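PDB 3NIV: glutathione S-transferase from Legionella pneumophila subsp. pneumophila str. Philadelphia 1, which probably isomerises maleylacetoacetate using glutathione, as a zeta-class member of the glutathione transferase superfamily. Local coordinates for residues A100-V103 / A104-H108; V164-A167 / D168-I172; E193-E196 / Y197-L201. All coordinates share one frame; numbering follows the deposited sequence.

Interaction 1: residues A100-V103 / A104-H108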
# COMPACT_ATOMS: atom_id res chain seq x y z
N ALA A 100 1.32 -1.36 -8.92
CA ALA A 100 0.23 -0.64 -8.32
C ALA A 100 0.64 -0.12 -6.93
O ALA A 100 0.20 0.94 -6.51
CB ALA A 100 -0.99 -1.51 -8.22
N LEU A 101 1.49 -0.86 -6.23
CA LEU A 101 1.96 -0.45 -4.91
C LEU A 101 2.94 0.72 -5.00
O LEU A 101 2.96 1.60 -4.13
CB LEU A 101 2.62 -1.62 -4.18
CG LEU A 101 1.65 -2.79 -3.91
CD1 LEU A 101 2.34 -3.99 -3.24
CD2 LEU A 101 0.45 -2.31 -3.11
N ILE A 102 3.75 0.73 -6.04
CA ILE A 102 4.65 1.85 -6.27
C ILE A 102 3.86 3.17 -6.22
O ILE A 102 4.34 4.17 -5.71
CB ILE A 102 5.33 1.74 -7.61
CG1 ILE A 102 6.39 0.64 -7.57
CG2 ILE A 102 5.91 3.10 -8.04
CD1 ILE A 102 7.24 0.54 -8.83
N VAL A 103 2.65 3.15 -6.75
CA VAL A 103 1.83 4.34 -6.81
C VAL A 103 1.15 4.54 -5.47
O VAL A 103 1.21 5.60 -4.89
CB VAL A 103 0.72 4.20 -7.87
CG1 VAL A 103 -0.39 5.22 -7.63
CG2 VAL A 103 1.30 4.29 -9.28
N ALA A 104 0.53 3.47 -4.99
CA ALA A 104 -0.28 3.54 -3.79
C ALA A 104 0.53 3.54 -2.49
O ALA A 104 -0.01 3.87 -1.45
CB ALA A 104 -1.28 2.40 -3.79
N CYS A 105 1.82 3.19 -2.55
CA CYS A 105 2.65 3.16 -1.33
C CYS A 105 3.81 4.13 -1.39
O CYS A 105 4.16 4.75 -0.39
CB CYS A 105 3.22 1.76 -1.08
SG CYS A 105 2.06 0.59 -0.35
N ASP A 106 4.42 4.24 -2.57
CA ASP A 106 5.64 5.03 -2.72
C ASP A 106 5.38 6.39 -3.32
O ASP A 106 6.33 7.13 -3.57
CB ASP A 106 6.66 4.29 -3.60
CG ASP A 106 7.10 2.96 -3.01
OD1 ASP A 106 6.69 2.64 -1.87
OD2 ASP A 106 7.84 2.23 -3.71
N MSE A 107 4.12 6.72 -3.59
CA MSE A 107 3.82 8.00 -4.23
C MSE A 107 2.65 8.72 -3.57
O MSE A 107 2.82 9.78 -2.95
CB MSE A 107 3.53 7.84 -5.72
CG MSE A 107 4.62 7.17 -6.55
SE MSE A 107 4.18 7.21 -8.50
CE MSE A 107 3.89 9.14 -8.64
N HIS A 108 1.45 8.16 -3.70
CA HIS A 108 0.28 8.85 -3.19
C HIS A 108 0.38 9.26 -1.72
O HIS A 108 0.09 10.40 -1.39
CB HIS A 108 -1.00 8.08 -3.45
CG HIS A 108 -2.23 8.92 -3.30
ND1 HIS A 108 -2.30 10.21 -3.78
CD2 HIS A 108 -3.43 8.66 -2.73
CE1 HIS A 108 -3.49 10.72 -3.50
NE2 HIS A 108 -4.20 9.80 -2.87
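Val103 and Met107, modelled as selenomethionine, meet one turn apart at the end of helix 90-106, their side chains crossing at a slant. The CG2 branch of Val103, set beside its own backbone N, faces the selenium of Met107, with CG2 and SE 4.2 Å apart. Met107 CG lies beside the backbone N (chi1 -57°) and the chain runs on extended to SE; the bend at chi3 turns only the terminal CE. On the way its CG passes 3.1 Å from Ile102 O, while CB lies against the carbonyl of Val103. Asp106 leans on the same Ile102 carbonyl through its CB, and its carboxylate reaches outward, OD2 bonding to Gln68 of the second subunit. On another face the sulfur of Cys105 lies by the CD2 methyl of Leu101, with CD2 and SG 4.3 Å apart. The regular i to i-4 bonding weakens toward the end of the helix. Ala104 N still bonds Ala100 O at 3.0 Å, but the bonds from Asp106 N to Ile102 O and from Met107 N to Val103 O are weak. His108 N instead makes a straight bond (177°) to Val103 O, 2.8 Å away, spanning five residues rather than four and tying the following turn to the helix. Cys105 packs on Cys105 of the second subunit, and an interchain disulfide at this residue has been seen in this protein. Within the subunit, helix 127-149 receives Val103 on Phe145 and Met107 on Leu138 and Phe142. Gln174 of helix 166-180 touches both Val103 and Met107, and Arg16 of helix 12-23, in the thioredoxin-like domain, packs against Val103, Ala104 and His108.

Interaction 2: residues V164-A167 / D168-I172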
# COMPACT_ATOMS: atom_id res chain seq x y z
N VAL A 164 -6.59 -4.20 -19.80
CA VAL A 164 -6.33 -3.24 -18.74
C VAL A 164 -6.37 -3.95 -17.38
O VAL A 164 -7.16 -4.88 -17.18
CB VAL A 164 -7.37 -2.12 -18.80
CG1 VAL A 164 -7.21 -1.18 -17.63
CG2 VAL A 164 -7.21 -1.37 -20.09
N GLY A 165 -5.51 -3.54 -16.46
CA GLY A 165 -5.45 -4.21 -15.18
C GLY A 165 -5.28 -3.30 -13.98
O GLY A 165 -5.41 -2.07 -14.09
N LEU A 166 -4.98 -3.91 -12.84
CA LEU A 166 -4.80 -3.21 -11.57
C LEU A 166 -3.78 -2.09 -11.66
O LEU A 166 -4.01 -1.01 -11.13
CB LEU A 166 -4.37 -4.19 -10.47
CG LEU A 166 -4.11 -3.57 -9.09
CD1 LEU A 166 -5.38 -2.91 -8.55
CD2 LEU A 166 -3.56 -4.61 -8.09
N ALA A 167 -2.65 -2.33 -12.31
CA ALA A 167 -1.65 -1.30 -12.49
C ALA A 167 -2.21 -0.10 -13.26
O ALA A 167 -1.90 1.05 -12.94
CB ALA A 167 -0.43 -1.85 -13.20
N ASP A 168 -3.02 -0.35 -14.29
CA ASP A 168 -3.59 0.75 -15.07
C ASP A 168 -4.62 1.49 -14.21
O ASP A 168 -4.71 2.72 -14.22
CB ASP A 168 -4.25 0.23 -16.36
CG ASP A 168 -3.30 -0.57 -17.22
OD1 ASP A 168 -3.42 -1.82 -17.26
OD2 ASP A 168 -2.42 0.05 -17.85
N VAL A 169 -5.38 0.72 -13.44
CA VAL A 169 -6.38 1.29 -12.56
C VAL A 169 -5.75 2.28 -11.58
O VAL A 169 -6.35 3.30 -11.27
CB VAL A 169 -7.12 0.20 -11.78
CG1 VAL A 169 -8.06 0.84 -10.76
CG2 VAL A 169 -7.88 -0.71 -12.73
N CYS A 170 -4.55 1.97 -11.10
CA CYS A 170 -3.88 2.86 -10.15
C CYS A 170 -3.08 3.97 -10.84
O CYS A 170 -2.86 5.03 -10.26
CB CYS A 170 -2.97 2.08 -9.20
SG CYS A 170 -3.88 0.97 -8.11
N LEU A 171 -2.66 3.72 -12.07
CA LEU A 171 -1.83 4.66 -12.81
C LEU A 171 -2.58 5.91 -13.25
O LEU A 171 -2.09 7.03 -13.08
CB LEU A 171 -1.22 3.98 -14.04
CG LEU A 171 -0.35 4.87 -14.91
CD1 LEU A 171 0.77 5.50 -14.09
CD2 LEU A 171 0.23 4.10 -16.10
N ILE A 172 -3.77 5.72 -13.81
CA ILE A 172 -4.53 6.84 -14.35
C ILE A 172 -4.78 7.94 -13.31
O ILE A 172 -4.47 9.10 -13.56
CB ILE A 172 -5.82 6.37 -15.08
CG1 ILE A 172 -5.47 5.95 -16.51
CG2 ILE A 172 -6.87 7.45 -15.13
CD1 ILE A 172 -4.39 4.88 -16.61
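One half of a capping box, the bond from the N-cap N-H to the N3 side chain, opens helix 166-180, the core helix that in glutathione transferases commonly begins with such a motif. Gly165 is the N-cap residue, and Asp168, three residues on, folds back to it: Gly165 N donates to Asp168 OD1 over 2.8 Å with an N-H...O angle of 160°. The bond uses the anti lone pair of OD1, the one turned away from OD2. As Gly165 has no side chain, the reciprocal half of the box is absent. The carboxylate arrives there because CG of Asp168 sits beside its own backbone N (chi1 -56°), which aims the group back toward the start of the helix. Val164 comes across this aspartate at a slant, its CG1 methyl 3.5 Å from Asp168 CB, and so lies beside the aliphatic part of the residue. Regular helical bonding begins at once, with Val169 N bonded to Gly165 O at 2.9 Å and Cys170 N to Leu166 O at 3.0 Å. The CG2 methyl of Val169 also rests on the Gly165 carbonyl, with CG2 and O 3.1 Å apart. Farther round, the thiol of Cys170 lies over the first turn, its SG 3.6 Å from Leu166 O and near the CD1 branch of that leucine. Around the box, the backbone of Leu166 is hydrogen-bonded to Leu85, and helix 90-106 takes Leu166 on Lys97 and Ala167 on Leu96. Asp168 is buried, yet both carboxylate oxygens are engaged, OD1 by Gly165 N and OD2 by a weak bond from Cys159 N. A negative charge held here would be favoured by the positive end of the helix dipole, which is consistent with the aspartate staying ionised inside the domain.

Interaction 3: residues E193-E196 / Y197-L201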
# COMPACT_ATOMS: atom_id res chain seq x y z
N GLU A 193 1.49 7.18 -23.07
CA GLU A 193 0.69 6.41 -24.03
C GLU A 193 -0.45 5.66 -23.36
O GLU A 193 -1.58 5.71 -23.83
CB GLU A 193 1.54 5.39 -24.77
CG GLU A 193 2.63 5.96 -25.62
CD GLU A 193 3.60 4.89 -26.10
OE1 GLU A 193 3.49 3.73 -25.62
OE2 GLU A 193 4.47 5.21 -26.94
N ILE A 194 -0.12 4.96 -22.27
CA ILE A 194 -1.11 4.15 -21.55
C ILE A 194 -2.23 5.02 -21.02
O ILE A 194 -3.41 4.70 -21.18
CB ILE A 194 -0.47 3.42 -20.34
CG1 ILE A 194 0.56 2.40 -20.81
CG2 ILE A 194 -1.54 2.74 -19.51
CD1 ILE A 194 1.41 1.82 -19.69
N ASN A 195 -1.85 6.11 -20.36
CA ASN A 195 -2.83 7.08 -19.86
C ASN A 195 -3.75 7.58 -20.97
O ASN A 195 -4.98 7.60 -20.81
CB ASN A 195 -2.14 8.27 -19.21
CG ASN A 195 -3.13 9.29 -18.67
OD1 ASN A 195 -3.98 8.96 -17.84
ND2 ASN A 195 -3.04 10.52 -19.15
N GLU A 196 -3.16 7.98 -22.08
CA GLU A 196 -3.94 8.42 -23.23
C GLU A 196 -4.91 7.34 -23.66
O GLU A 196 -6.12 7.56 -23.75
CB GLU A 196 -3.04 8.77 -24.41
CG GLU A 196 -2.72 10.24 -24.56
CD GLU A 196 -2.44 10.61 -26.02
OE1 GLU A 196 -2.51 9.70 -26.88
OE2 GLU A 196 -2.16 11.80 -26.30
N TYR A 197 -4.38 6.15 -23.93
CA TYR A 197 -5.25 5.04 -24.29
C TYR A 197 -6.39 4.87 -23.29
O TYR A 197 -7.55 5.08 -23.63
CB TYR A 197 -4.47 3.74 -24.44
CG TYR A 197 -5.38 2.57 -24.65
CD1 TYR A 197 -5.93 2.32 -25.90
CD2 TYR A 197 -5.71 1.72 -23.61
CE1 TYR A 197 -6.78 1.26 -26.10
CE2 TYR A 197 -6.56 0.65 -23.80
CZ TYR A 197 -7.09 0.42 -25.05
OH TYR A 197 -7.93 -0.65 -25.25
N CYS A 198 -6.05 4.50 -22.05
CA CYS A 198 -7.07 4.25 -21.05
C CYS A 198 -8.13 5.34 -20.99
O CYS A 198 -9.30 5.05 -20.77
CB CYS A 198 -6.43 4.06 -19.66
SG CYS A 198 -5.55 2.49 -19.47
N LEU A 199 -7.72 6.59 -21.21
CA LEU A 199 -8.66 7.69 -21.06
C LEU A 199 -9.79 7.70 -22.09
O LEU A 199 -10.72 8.50 -22.00
CB LEU A 199 -7.91 9.02 -21.03
CG LEU A 199 -7.31 9.19 -19.64
CD1 LEU A 199 -6.53 10.49 -19.47
CD2 LEU A 199 -8.41 9.05 -18.59
N THR A 200 -9.73 6.78 -23.05
CA THR A 200 -10.77 6.68 -24.07
C THR A 200 -11.83 5.63 -23.74
O THR A 200 -12.86 5.53 -24.42
CB THR A 200 -10.16 6.34 -25.43
OG1 THR A 200 -9.74 4.97 -25.43
CG2 THR A 200 -8.96 7.23 -25.72
N LEU A 201 -11.58 4.83 -22.71
CA LEU A 201 -12.58 3.86 -22.26
C LEU A 201 -13.59 4.53 -21.33
O LEU A 201 -13.22 5.36 -20.49
CB LEU A 201 -11.89 2.70 -21.53
CG LEU A 201 -10.56 2.21 -22.12
CD1 LEU A 201 -9.82 1.29 -21.14
CD2 LEU A 201 -10.77 1.52 -23.45
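Glu193 enters through its carbonyl, which takes a nearly straight bond (177°) from Tyr197 N, 2.8 Å from Glu193 O. Ile194 follows with two kinds of contact. Its O accepts Cys198 N at 2.8 Å and also lies at the edge of the Tyr197 ring, near the ring plane, while its CG2 methyl, anti to the backbone N, meets Cys198 SG at 4.0 Å. That ring continues outward onto Lys156, Pro157 and Val158. Asn195 O accepts Leu199 N at 2.9 Å. CG of Asn195 also stands anti to the backbone N (chi1 -180°), and its amide crosses Leu199 obliquely. The CD1 methyl of Leu199 sits against both arms of the amide, 3.4 Å from OD1 of Asn195, and Val175 of helix 166-180 packs on the same asparagine. Hereabouts helix 189-198 of the all-helical C-terminal domain runs into a type I beta turn from Cys198 to Leu201, the N-cap of helix 202-205. Glu196 O, last of the segment, accepts a weak bond from Leu199 N, and the CG2 methyl of Thr200 packs beside the same oxygen. Beyond it, Thr200 grips the carbonyl of Tyr197 twice, OG1 and N each lying 2.8 Å from Tyr197 O.

Followed from the N terminus, the three contacts come in series. Each spans only a turn or two of helix, so none encloses or crosses another. Interaction 1 finishes helix 90-106, interaction 2 starts helix 166-180, and interaction 3 finishes helix 189-198, all within the C-terminal domain. Interaction 2 stands between the others: Val103 CG1 packs 3.6 Å from Cys170 O on one side, and Asp168 OD2 lies 3.3 Å from Ile194 CG2 on the other. Val164 also meets Leu201, joining the run-in to one helix with the run-out of the next. Interactions 1 and 3, with centres about 20 Å apart on opposite sides of the chain's centre, do not touch.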